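PDB 4Q6U: Rv3651-like N-terminal domain-containing protein, which is of unknown biochemical function but is built as a triple sensor-domain protein, with a GAF-like N-terminal domain followed by two domains of the PAS fold. Local coordinates for residues A56-T61 with H89-W94; R77-I82 with P103-P108. One frame throughout, in Å; residues are numbered along the deposited sequence.

Interaction 1 (A56-T61 with H89-W94); sequences AETLQT and HGVQVW
Thr58 and Leu59, in the last turns of helix 48-61, close on Val91 of strand 88-97, part of the helix-on-sheet packing of the GAF-like N-terminal domain. The helix lies across one face of the antiparallel sheet, and the backbones come nearest at Thr58 and Val91, whose CA atoms are 7.4 Å apart. Followed outward, Thr58 points at the strand from its root: CB already sits 4.2 Å from Val91 CG2. At CB the side chain forks. The methyl CG2, anti to the backbone N (chi1, defined by OG1, is -64°), meets Val91 tip to tip, 3.7 Å from Val91 CG2 and 4.1 Å from Val91 CG1, so it faces both branches of the valine. The hydroxyl OG1 turns instead to polar partners, hydrogen-bonding the backbone O of Ala54 one turn earlier in the helix and OG1 of Thr78 on the adjoining strand 74-82; the buried oxygen is thereby satisfied. Leu59 leaves the helix less directly, but with CG anti to the carbonyl carbon (chi1 -67°) its branch CD2 comes to 3.9 Å from Val91 CG2, slanting across the valine. Val91 CG2 is thus shared by two helix residues. Next to this valine the strand is irregular: His89 and Gly90 both face Val81 in a classic beta bulge. The helix finishes at Thr61, where Glu57 O accepts two bonds, one from Thr61 N and one from Thr61 OG1 at 3.0 Å, the hydroxyl lying 37° above the carbonyl plane.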
ATOM      1  N   ALA B  56      -8.536   7.822 -37.874  1.00 64.96           N
ATOM      2  CA  ALA B  56      -7.587   7.249 -38.820  1.00 65.82           C
ATOM      3  C   ALA B  56      -6.992   8.319 -39.730  1.00 67.48           C
ATOM      4  O   ALA B  56      -5.789   8.306 -40.010  1.00 64.78           O
ATOM      5  CB  ALA B  56      -8.261   6.160 -39.648  1.00 74.80           C
ATOM      6  N   GLU B  57      -7.840   9.241 -40.186  1.00 67.13           N
ATOM      7  CA  GLU B  57      -7.401  10.350 -41.034  1.00 71.82           C
ATOM      8  C   GLU B  57      -6.512  11.334 -40.263  1.00 70.52           C
ATOM      9  O   GLU B  57      -5.537  11.861 -40.804  1.00 63.77           O
ATOM     10  CB  GLU B  57      -8.611  11.079 -41.625  1.00 69.81           C
ATOM     11  N   THR B  58      -6.848  11.577 -38.999  1.00 62.12           N
ATOM     12  CA  THR B  58      -6.060  12.474 -38.160  1.00 59.10           C
ATOM     13  C   THR B  58      -4.654  11.926 -37.982  1.00 63.09           C
ATOM     14  O   THR B  58      -3.679  12.682 -37.957  1.00 55.99           O
ATOM     15  CB  THR B  58      -6.710  12.677 -36.781  1.00 59.93           C
ATOM     16  OG1 THR B  58      -7.977  13.320 -36.947  1.00 58.81           O
ATOM     17  CG2 THR B  58      -5.828  13.538 -35.883  1.00 54.12           C
ATOM     18  N   LEU B  59      -4.553  10.605 -37.873  1.00 57.90           N
ATOM     19  CA  LEU B  59      -3.250   9.957 -37.800  1.00 66.74           C
ATOM     20  C   LEU B  59      -2.491  10.166 -39.108  1.00 61.69           C
ATOM     21  O   LEU B  59      -1.309  10.478 -39.109  1.00 57.74           O
ATOM     22  CB  LEU B  59      -3.398   8.465 -37.498  1.00 67.26           C
ATOM     23  CG  LEU B  59      -3.947   8.107 -36.117  1.00 66.81           C
ATOM     24  CD1 LEU B  59      -3.855   6.610 -35.869  1.00 68.99           C
ATOM     25  CD2 LEU B  59      -3.197   8.878 -35.060  1.00 52.78           C
ATOM     26  N   GLN B  60      -3.199  10.000 -40.217  1.00 61.08           N
ATOM     27  CA  GLN B  60      -2.641  10.171 -41.560  1.00 66.36           C
ATOM     28  C   GLN B  60      -2.065  11.558 -41.820  1.00 65.46           C
ATOM     29  O   GLN B  60      -0.949  11.707 -42.317  1.00 61.98           O
ATOM     30  CB  GLN B  60      -3.724   9.906 -42.604  1.00 67.42           C
ATOM     31  CG  GLN B  60      -3.664   8.576 -43.314  1.00 74.00           C
ATOM     32  CD  GLN B  60      -4.786   8.450 -44.322  1.00 78.67           C
ATOM     33  OE1 GLN B  60      -5.723   9.248 -44.315  1.00 72.67           O
ATOM     34  NE2 GLN B  60      -4.695   7.457 -45.201  1.00 87.61           N
ATOM     35  N   THR B  61      -2.863  12.564 -41.496  1.00 61.85           N
ATOM     36  CA  THR B  61      -2.618  13.933 -41.913  1.00 61.92           C
ATOM     37  C   THR B  61      -1.877  14.766 -40.892  1.00 63.27           C
ATOM     38  O   THR B  61      -1.331  15.813 -41.236  1.00 58.98           O
ATOM     39  CB  THR B  61      -3.941  14.650 -42.220  1.00 63.66           C
ATOM     40  OG1 THR B  61      -4.740  14.712 -41.027  1.00 62.15           O
ATOM     41  CG2 THR B  61      -4.706  13.914 -43.321  1.00 68.68           C
ATOM     42  N   HIS B  89       0.900  10.860 -30.261  1.00 40.07           N
ATOM     43  CA  HIS B  89       0.654  10.041 -29.082  1.00 41.53           C
ATOM     44  C   HIS B  89      -0.816   9.683 -28.939  1.00 41.67           C
ATOM     45  O   HIS B  89      -1.173   8.669 -28.326  1.00 41.22           O
ATOM     46  CB  HIS B  89       1.119  10.759 -27.814  1.00 41.66           C
ATOM     47  CG  HIS B  89       2.598  10.715 -27.608  1.00 40.32           C
ATOM     48  ND1 HIS B  89       3.178  10.784 -26.357  1.00 34.68           N
ATOM     49  CD2 HIS B  89       3.621  10.602 -28.488  1.00 38.97           C
ATOM     50  CE1 HIS B  89       4.489  10.720 -26.478  1.00 35.32           C
ATOM     51  NE2 HIS B  89       4.787  10.608 -27.762  1.00 40.11           N
ATOM     52  N   GLY B  90      -1.669  10.538 -29.474  1.00 40.13           N
ATOM     53  CA  GLY B  90      -3.094  10.309 -29.367  1.00 45.41           C
ATOM     54  C   GLY B  90      -3.910  11.305 -30.161  1.00 47.40           C
ATOM     55  O   GLY B  90      -3.367  12.190 -30.828  1.00 44.73           O
ATOM     56  N   VAL B  91      -5.225  11.137 -30.082  1.00 42.74           N
ATOM     57  CA  VAL B  91      -6.184  12.000 -30.753  1.00 44.11           C
ATOM     58  C   VAL B  91      -7.327  12.283 -29.782  1.00 44.63           C
ATOM     59  O   VAL B  91      -7.816  11.371 -29.115  1.00 51.12           O
ATOM     60  CB  VAL B  91      -6.745  11.349 -32.050  1.00 45.96           C
ATOM     61  CG1 VAL B  91      -7.880  12.193 -32.651  1.00 47.44           C
ATOM     62  CG2 VAL B  91      -5.639  11.120 -33.065  1.00 52.41           C
ATOM     63  N   GLN B  92      -7.741  13.541 -29.690  1.00 44.26           N
ATOM     64  CA  GLN B  92      -8.891  13.885 -28.872  1.00 50.75           C
ATOM     65  C   GLN B  92     -10.083  14.054 -29.801  1.00 50.21           C
ATOM     66  O   GLN B  92      -9.965  14.716 -30.827  1.00 47.46           O
ATOM     67  CB  GLN B  92      -8.635  15.154 -28.070  1.00 57.60           C
ATOM     68  CG  GLN B  92      -9.109  15.062 -26.636  1.00 64.04           C
ATOM     69  CD  GLN B  92      -8.534  16.159 -25.772  1.00 53.04           C
ATOM     70  OE1 GLN B  92      -7.810  17.036 -26.261  1.00 44.32           O
ATOM     71  NE2 GLN B  92      -8.850  16.119 -24.478  1.00 49.03           N
ATOM     72  N   VAL B  93     -11.213  13.441 -29.451  1.00 46.99           N
ATOM     73  CA  VAL B  93     -12.368  13.385 -30.361  1.00 48.91           C
ATOM     74  C   VAL B  93     -13.661  13.864 -29.702  1.00 49.74           C
ATOM     75  O   VAL B  93     -13.938  13.548 -28.534  1.00 49.10           O
ATOM     76  CB  VAL B  93     -12.591  11.950 -30.890  1.00 49.49           C
ATOM     77  CG1 VAL B  93     -13.668  11.928 -31.994  1.00 56.91           C
ATOM     78  CG2 VAL B  93     -11.300  11.365 -31.408  1.00 74.57           C
ATOM     79  N   TRP B  94     -14.459  14.614 -30.459  1.00 51.41           N
ATOM     80  CA  TRP B  94     -15.765  15.060 -29.995  1.00 52.61           C
ATOM     81  C   TRP B  94     -16.779  14.901 -31.122  1.00 54.66           C
ATOM     82  O   TRP B  94     -16.475  15.218 -32.267  1.00 55.39           O
ATOM     83  CB  TRP B  94     -15.703  16.516 -29.529  1.00 52.72           C
ATOM     84  CG  TRP B  94     -17.028  17.088 -29.170  1.00 55.69           C
ATOM     85  CD1 TRP B  94     -17.599  17.124 -27.931  1.00 59.53           C
ATOM     86  CD2 TRP B  94     -17.965  17.706 -30.059  1.00 56.75           C
ATOM     87  NE1 TRP B  94     -18.831  17.727 -27.994  1.00 56.24           N
ATOM     88  CE2 TRP B  94     -19.078  18.095 -29.291  1.00 57.57           C
ATOM     89  CE3 TRP B  94     -17.966  17.970 -31.430  1.00 57.62           C
ATOM     90  CZ2 TRP B  94     -20.188  18.731 -29.846  1.00 62.46           C
ATOM     91  CZ3 TRP B  94     -19.075  18.599 -31.985  1.00 61.42           C
ATOM     92  CH2 TRP B  94     -20.167  18.974 -31.191  1.00 60.85           C
TER

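Interaction 2 (R77-I82 with P103-P108); sequences RTEPVI and PDRPIP
The linker that leaves the last strand of the GAF-like domain runs back over its sheet, and here Arg105 and Pro108 of that linker settle on Glu79 and Val81 of strand 74-82. The two strand residues are next but one to each other, so both side chains project from the same sheet face. Arg105 reaches the strand with its aliphatic part first: CG anti to the backbone N (chi1 -173°) and an extended chi2 carry CD to 3.8 Å from Glu79 CG. The bend at chi3 then swings Arg105 NE to 3.7 Å from the same Glu79 CG. The methylene lies over one face of the guanidinium, while Ile107 CD1 lies against the opposite face, 4.0 Å above the plane and offset toward the rim. Acid and base are therefore packed rather than paired. The carboxylate and guanidinium planes are 24° apart, and Glu79 OE1 stays 4.5 Å from Arg105 NH2, well out of the guanidinium plane, so that attraction between the charges can act but no N-H is directed at the oxygen. Each finds its hydrogen bond elsewhere: Arg105 NH1 with Gln92 OE1 on the neighbouring strand 88-97, and Glu79 OE1 with Ser64 OG. Further along, the contact is wholly apolar. Val81 CG2 lies 4.0 Å from Pro108 CG, and Val81 CG1 meets Pro108 CB at 4.2 Å, so both methyls touch the proline ring on their slant across it. The arrangement is that of an extended interdomain linker packed on an antiparallel sheet, just before the first strand of the PAS-fold middle domain.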
ATOM      1  N   ARG B  77     -15.117  16.031 -34.545  1.00 56.48           N
ATOM      2  CA  ARG B  77     -13.956  16.908 -34.504  1.00 55.68           C
ATOM      3  C   ARG B  77     -12.806  16.202 -33.824  1.00 53.93           C
ATOM      4  O   ARG B  77     -12.977  15.579 -32.780  1.00 52.39           O
ATOM      5  CB  ARG B  77     -14.294  18.220 -33.805  1.00 55.92           C
ATOM      6  CG  ARG B  77     -15.513  18.905 -34.406  1.00 74.97           C
ATOM      7  CD  ARG B  77     -15.694  20.292 -33.844  1.00 79.41           C
ATOM      8  NE  ARG B  77     -14.451  21.052 -33.900  1.00 80.64           N
ATOM      9  CZ  ARG B  77     -14.393  22.373 -34.027  1.00 86.15           C
ATOM     10  NH1 ARG B  77     -15.516  23.078 -34.120  1.00 84.12           N
ATOM     11  NH2 ARG B  77     -13.215  22.986 -34.070  1.00 83.39           N
ATOM     12  N   THR B  78     -11.638  16.269 -34.449  1.00 53.30           N
ATOM     13  CA  THR B  78     -10.467  15.609 -33.909  1.00 51.49           C
ATOM     14  C   THR B  78      -9.298  16.579 -33.738  1.00 50.79           C
ATOM     15  O   THR B  78      -9.080  17.476 -34.552  1.00 52.05           O
ATOM     16  CB  THR B  78     -10.022  14.433 -34.800  1.00 59.56           C
ATOM     17  OG1 THR B  78      -9.886  14.874 -36.156  1.00 59.31           O
ATOM     18  CG2 THR B  78     -11.032  13.298 -34.742  1.00 52.37           C
ATOM     19  N   GLU B  79      -8.560  16.369 -32.653  1.00 51.03           N
ATOM     20  CA  GLU B  79      -7.389  17.154 -32.305  1.00 53.37           C
ATOM     21  C   GLU B  79      -6.234  16.201 -32.070  1.00 46.60           C
ATOM     22  O   GLU B  79      -6.296  15.372 -31.158  1.00 48.22           O
ATOM     23  CB  GLU B  79      -7.642  17.990 -31.046  1.00 50.72           C
ATOM     24  CG  GLU B  79      -8.695  19.061 -31.209  1.00 56.84           C
ATOM     25  CD  GLU B  79      -8.287  20.120 -32.202  1.00 59.00           C
ATOM     26  OE1 GLU B  79      -7.086  20.434 -32.276  1.00 58.97           O
ATOM     27  OE2 GLU B  79      -9.167  20.627 -32.918  1.00 64.91           O
ATOM     28  N   PRO B  80      -5.187  16.296 -32.898  1.00 47.04           N
ATOM     29  CA  PRO B  80      -4.005  15.456 -32.704  1.00 45.87           C
ATOM     30  C   PRO B  80      -3.279  15.813 -31.410  1.00 44.03           C
ATOM     31  O   PRO B  80      -3.286  16.976 -31.005  1.00 44.83           O
ATOM     32  CB  PRO B  80      -3.139  15.790 -33.931  1.00 49.84           C
ATOM     33  CG  PRO B  80      -3.527  17.168 -34.277  1.00 49.78           C
ATOM     34  CD  PRO B  80      -5.019  17.197 -34.054  1.00 48.86           C
ATOM     35  N   VAL B  81      -2.684  14.819 -30.762  1.00 42.62           N
ATOM     36  CA  VAL B  81      -1.779  15.082 -29.661  1.00 40.98           C
ATOM     37  C   VAL B  81      -0.391  14.663 -30.118  1.00 49.98           C
ATOM     38  O   VAL B  81      -0.082  13.470 -30.194  1.00 40.51           O
ATOM     39  CB  VAL B  81      -2.161  14.325 -28.385  1.00 39.52           C
ATOM     40  CG1 VAL B  81      -1.342  14.844 -27.211  1.00 38.52           C
ATOM     41  CG2 VAL B  81      -3.646  14.488 -28.097  1.00 43.77           C
ATOM     42  N   ILE B  82       0.436  15.648 -30.443  1.00 41.27           N
ATOM     43  CA  ILE B  82       1.699  15.367 -31.103  1.00 41.66           C
ATOM     44  C   ILE B  82       2.872  15.788 -30.240  1.00 43.22           C
ATOM     45  O   ILE B  82       2.967  16.943 -29.825  1.00 40.38           O
ATOM     46  CB  ILE B  82       1.769  16.068 -32.466  1.00 46.16           C
ATOM     47  CG1 ILE B  82       0.550  15.672 -33.304  1.00 45.11           C
ATOM     48  CG2 ILE B  82       3.065  15.708 -33.177  1.00 50.93           C
ATOM     49  CD1 ILE B  82       0.470  16.354 -34.666  1.00 47.42           C
ATOM     50  N   PRO B 103     -17.667  21.428 -25.865  1.00 57.88           N
ATOM     51  CA  PRO B 103     -17.256  21.911 -24.545  1.00 64.09           C
ATOM     52  C   PRO B 103     -15.789  22.313 -24.534  1.00 62.71           C
ATOM     53  O   PRO B 103     -15.065  21.971 -25.470  1.00 58.57           O
ATOM     54  CB  PRO B 103     -17.483  20.696 -23.647  1.00 63.49           C
ATOM     55  CG  PRO B 103     -17.250  19.539 -24.563  1.00 59.89           C
ATOM     56  CD  PRO B 103     -17.847  19.966 -25.875  1.00 62.74           C
ATOM     57  N   ASP B 104     -15.361  23.019 -23.493  1.00 65.45           N
ATOM     58  CA  ASP B 104     -13.945  23.319 -23.320  1.00 69.16           C
ATOM     59  C   ASP B 104     -13.147  22.021 -23.413  1.00 63.42           C
ATOM     60  O   ASP B 104     -13.576  20.980 -22.916  1.00 62.97           O
ATOM     61  CB  ASP B 104     -13.692  24.025 -21.984  1.00 74.41           C
ATOM     62  CG  ASP B 104     -14.336  25.403 -21.919  1.00 79.59           C
ATOM     63  OD1 ASP B 104     -14.541  26.023 -22.987  1.00 79.13           O
ATOM     64  OD2 ASP B 104     -14.628  25.871 -20.798  1.00 84.96           O
ATOM     65  N   ARG B 105     -12.007  22.076 -24.085  1.00 61.27           N
ATOM     66  CA  ARG B 105     -11.221  20.878 -24.323  1.00 57.21           C
ATOM     67  C   ARG B 105     -10.121  20.742 -23.280  1.00 51.72           C
ATOM     68  O   ARG B 105      -9.282  21.635 -23.143  1.00 50.83           O
ATOM     69  CB  ARG B 105     -10.616  20.897 -25.734  1.00 54.28           C
ATOM     70  CG  ARG B 105      -9.912  19.607 -26.112  1.00 51.25           C
ATOM     71  CD  ARG B 105      -9.469  19.603 -27.560  1.00 54.42           C
ATOM     72  NE  ARG B 105      -8.561  20.706 -27.863  1.00 56.38           N
ATOM     73  CZ  ARG B 105      -7.251  20.674 -27.656  1.00 58.95           C
ATOM     74  NH1 ARG B 105      -6.683  19.590 -27.132  1.00 50.59           N
ATOM     75  NH2 ARG B 105      -6.510  21.730 -27.966  1.00 63.72           N
ATOM     76  N   PRO B 106     -10.123  19.624 -22.534  1.00 47.95           N
ATOM     77  CA  PRO B 106      -9.038  19.392 -21.575  1.00 49.18           C
ATOM     78  C   PRO B 106      -7.724  19.262 -22.323  1.00 48.65           C
ATOM     79  O   PRO B 106      -7.673  18.516 -23.301  1.00 49.11           O
ATOM     80  CB  PRO B 106      -9.421  18.069 -20.898  1.00 52.01           C
ATOM     81  CG  PRO B 106     -10.869  17.842 -21.235  1.00 52.53           C
ATOM     82  CD  PRO B 106     -11.080  18.505 -22.573  1.00 48.15           C
ATOM     83  N   ILE B 107      -6.689  19.978 -21.899  1.00 44.20           N
ATOM     84  CA  ILE B 107      -5.434  19.940 -22.641  1.00 44.90           C
ATOM     85  C   ILE B 107      -4.602  18.726 -22.246  1.00 38.83           C
ATOM     86  O   ILE B 107      -4.153  18.612 -21.099  1.00 42.95           O
ATOM     87  CB  ILE B 107      -4.590  21.208 -22.436  1.00 51.65           C
ATOM     88  CG1 ILE B 107      -5.447  22.468 -22.562  1.00 49.81           C
ATOM     89  CG2 ILE B 107      -3.451  21.244 -23.455  1.00 55.36           C
ATOM     90  CD1 ILE B 107      -6.155  22.606 -23.891  1.00 53.34           C
ATOM     91  N   PRO B 108      -4.395  17.805 -23.200  1.00 42.78           N
ATOM     92  CA  PRO B 108      -3.550  16.636 -22.958  1.00 39.20           C
ATOM     93  C   PRO B 108      -2.080  17.018 -23.059  1.00 37.42           C
ATOM     94  O   PRO B 108      -1.751  17.934 -23.807  1.00 36.59           O
ATOM     95  CB  PRO B 108      -3.963  15.658 -24.074  1.00 40.67           C
ATOM     96  CG  PRO B 108      -5.009  16.385 -24.903  1.00 50.58           C
ATOM     97  CD  PRO B 108      -4.870  17.837 -24.590  1.00 47.06           C
TER

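In the fold
Interactions 1 and 2, with centres 10 Å apart, lie on opposite faces of one antiparallel sheet in which strands 74-82 and 88-97 are neighbours: the helix packs on one face and the linker on the other. Their segments alternate along the chain and touch one another. On the helix side Thr58 OG1 lies 2.6 Å from Thr78 OG1; within the sheet Gly90 O lies 2.7 Å from Val81 N. On the linker side Gln92 OE1 packs 3.2 Å from Pro108 CG, and Gln92 NE2 bonds to Pro106 O. The two contacts thus sandwich the strand pair close to where the GAF-like domain passes into the middle domain.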